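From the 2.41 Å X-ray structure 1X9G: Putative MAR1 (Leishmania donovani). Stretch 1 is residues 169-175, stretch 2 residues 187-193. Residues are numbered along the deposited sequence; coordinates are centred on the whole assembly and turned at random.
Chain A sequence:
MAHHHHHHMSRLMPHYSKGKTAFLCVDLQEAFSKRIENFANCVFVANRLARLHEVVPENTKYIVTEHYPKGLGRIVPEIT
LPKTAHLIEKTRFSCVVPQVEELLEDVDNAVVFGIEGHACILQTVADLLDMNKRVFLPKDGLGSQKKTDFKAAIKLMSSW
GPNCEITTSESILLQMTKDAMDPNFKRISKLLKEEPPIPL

Stretch 1 169-175: SESILLQ
Stretch 2 187-193: RISKLLK

The contact centres on Leu 173, whose CA-to-CB bond points toward the second stretch and whose CD1 meets three residues there. Leu 173 CD1 lies 3.4 Å from Leu 192 CD1, 3.8 Å from Ile 188 CG2 and 4.1 Å from Leu 191 CB. Ile 188, Leu 191 and Leu 192 also direct CA-to-CB toward the first stretch; their i, i+3, i+4 spacing brings them to one side of a helical turn, where a single methyl can touch all three. Leu 173 has chi1 m (-60°) and chi2 off-rotamer at -146°; Ile 188 is m, t and Leu 191 m, t. Leu 192 departs from the wells, with chi1 -96° and chi2 29°. Its two methyls serve different neighbours: CD1 packs on Leu 173, while Leu 192 CD2 approaches Leu 174 CD2 at 3.6 Å. Leu 174 (m, t) starts sideways, but its end comes nearer.

The backbone of 169-175 is helical, with Leu 173 N to Ser 169 O at 3.0 Å and Leu 174 N to Glu 170 O at 3.3 Å. The second stretch enters in a helix begun earlier in the chain; Leu 192 has phi/psi -59/-14, and its N bonds weakly to Ile 188 O at 3.4 Å. The register runs antiparallel: Glu 170 CA is 6.6 Å from Leu 192 CA, and Leu 173 CA is 7.4 Å from Ile 188 CA. Together the stretches bury 267 Å².

At the polar edge, Glu 170 (t, t, chi3 -57°) begins sideways and brings OE1 to 3.8 Å from Leu 192 CG, a van der Waals contact; OE2 is hydrogen-bonded elsewhere in the structure. No hydrogen bond crosses the interface. Within the stretches, and touching nothing across the interface, Gln 175 NE2 donates to Ser 171 OG at 2.8 Å and Lys 193 NZ to Ser 189 OG at 3.3 Å.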

# COMPACT_ATOMS: atom_id res chain seq x y z
N SER A 169 -5.63 -2.97 18.59
CA SER A 169 -6.54 -3.15 19.74
C SER A 169 -7.00 -1.87 20.42
O SER A 169 -8.14 -1.80 20.84
CB SER A 169 -5.98 -4.17 20.75
OG SER A 169 -4.78 -3.73 21.40
N GLU A 170 -6.16 -0.84 20.50
CA GLU A 170 -6.69 0.40 21.06
C GLU A 170 -7.66 1.02 20.08
O GLU A 170 -8.74 1.39 20.46
CB GLU A 170 -5.60 1.37 21.55
CG GLU A 170 -6.06 2.80 21.72
CD GLU A 170 -5.05 3.66 22.47
OE1 GLU A 170 -4.75 3.25 23.61
OE2 GLU A 170 -4.59 4.75 21.97
N SER A 171 -7.33 1.06 18.80
CA SER A 171 -8.28 1.58 17.81
C SER A 171 -9.59 0.86 17.89
O SER A 171 -10.63 1.46 17.86
CB SER A 171 -7.76 1.35 16.39
OG SER A 171 -8.42 2.24 15.49
N ILE A 172 -9.54 -0.46 17.95
CA ILE A 172 -10.74 -1.30 18.01
C ILE A 172 -11.61 -1.12 19.28
O ILE A 172 -12.84 -1.08 19.15
CB ILE A 172 -10.36 -2.79 17.82
CG1 ILE A 172 -10.09 -3.08 16.34
CG2 ILE A 172 -11.47 -3.74 18.30
CD1 ILE A 172 -9.51 -4.53 16.13
N LEU A 173 -11.00 -1.03 20.48
CA LEU A 173 -11.81 -0.77 21.69
C LEU A 173 -12.60 0.54 21.57
O LEU A 173 -13.78 0.56 21.80
CB LEU A 173 -11.01 -0.78 22.99
CG LEU A 173 -10.21 -1.99 23.49
CD1 LEU A 173 -10.24 -2.07 25.01
CD2 LEU A 173 -10.59 -3.37 22.86
N LEU A 174 -11.93 1.60 21.16
CA LEU A 174 -12.50 2.90 20.89
C LEU A 174 -13.57 2.97 19.80
O LEU A 174 -14.35 3.93 19.74
CB LEU A 174 -11.36 3.84 20.50
CG LEU A 174 -10.37 4.13 21.63
CD1 LEU A 174 -9.42 5.28 21.28
CD2 LEU A 174 -11.10 4.43 22.98
N GLN A 175 -13.55 2.01 18.89
CA GLN A 175 -14.46 2.05 17.76
C GLN A 175 -15.78 1.45 18.20
O GLN A 175 -16.84 1.85 17.73
CB GLN A 175 -13.89 1.26 16.59
CG GLN A 175 -12.82 1.99 15.71
CD GLN A 175 -12.17 1.01 14.73
OE1 GLN A 175 -12.86 0.26 14.07
NE2 GLN A 175 -10.84 0.97 14.70
N ARG A 187 -14.93 1.30 32.47
CA ARG A 187 -14.46 -0.08 32.49
C ARG A 187 -13.47 -0.35 31.36
O ARG A 187 -12.39 -0.90 31.59
CB ARG A 187 -15.65 -1.05 32.41
CG ARG A 187 -16.21 -1.53 33.75
CD ARG A 187 -17.48 -2.35 33.50
NE ARG A 187 -17.25 -3.80 33.63
CZ ARG A 187 -18.21 -4.73 33.65
NH1 ARG A 187 -19.49 -4.39 33.51
NH2 ARG A 187 -17.88 -6.02 33.78
N ILE A 188 -13.84 0.05 30.14
CA ILE A 188 -13.08 -0.18 28.93
C ILE A 188 -11.83 0.69 28.90
O ILE A 188 -10.75 0.23 28.49
CB ILE A 188 -13.96 0.05 27.69
CG1 ILE A 188 -15.08 -1.00 27.68
CG2 ILE A 188 -13.12 -0.06 26.42
CD1 ILE A 188 -16.09 -0.90 26.53
N SER A 189 -11.97 1.93 29.35
CA SER A 189 -10.85 2.87 29.51
C SER A 189 -9.71 2.24 30.32
O SER A 189 -8.54 2.45 30.04
CB SER A 189 -11.35 4.16 30.18
OG SER A 189 -10.32 5.10 30.41
N LYS A 190 -10.08 1.47 31.34
CA LYS A 190 -9.14 0.88 32.26
C LYS A 190 -8.22 -0.16 31.60
O LYS A 190 -7.03 -0.27 31.94
CB LYS A 190 -9.93 0.29 33.46
CG LYS A 190 -9.40 -1.01 34.09
CD LYS A 190 -10.55 -1.91 34.57
CE LYS A 190 -10.98 -2.96 33.52
NZ LYS A 190 -10.63 -4.39 33.91
N LEU A 191 -8.78 -0.91 30.66
CA LEU A 191 -8.02 -1.83 29.82
C LEU A 191 -6.92 -1.10 29.04
O LEU A 191 -5.76 -1.51 29.04
CB LEU A 191 -8.97 -2.52 28.85
CG LEU A 191 -10.02 -3.38 29.54
CD1 LEU A 191 -11.04 -3.96 28.58
CD2 LEU A 191 -9.28 -4.49 30.31
N LEU A 192 -7.31 0.01 28.40
CA LEU A 192 -6.42 0.90 27.64
C LEU A 192 -5.25 1.53 28.41
O LEU A 192 -4.34 2.10 27.80
CB LEU A 192 -7.26 2.02 27.00
CG LEU A 192 -7.78 1.95 25.56
CD1 LEU A 192 -8.04 0.54 25.04
CD2 LEU A 192 -9.02 2.83 25.42
N LYS A 193 -5.29 1.48 29.75
CA LYS A 193 -4.20 2.05 30.57
C LYS A 193 -3.13 1.00 30.81
O LYS A 193 -2.04 1.34 31.24
CB LYS A 193 -4.72 2.67 31.87
CG LYS A 193 -5.56 3.98 31.64
CD LYS A 193 -6.33 4.43 32.92
CE LYS A 193 -7.30 5.65 32.65
NZ LYS A 193 -8.70 5.44 33.23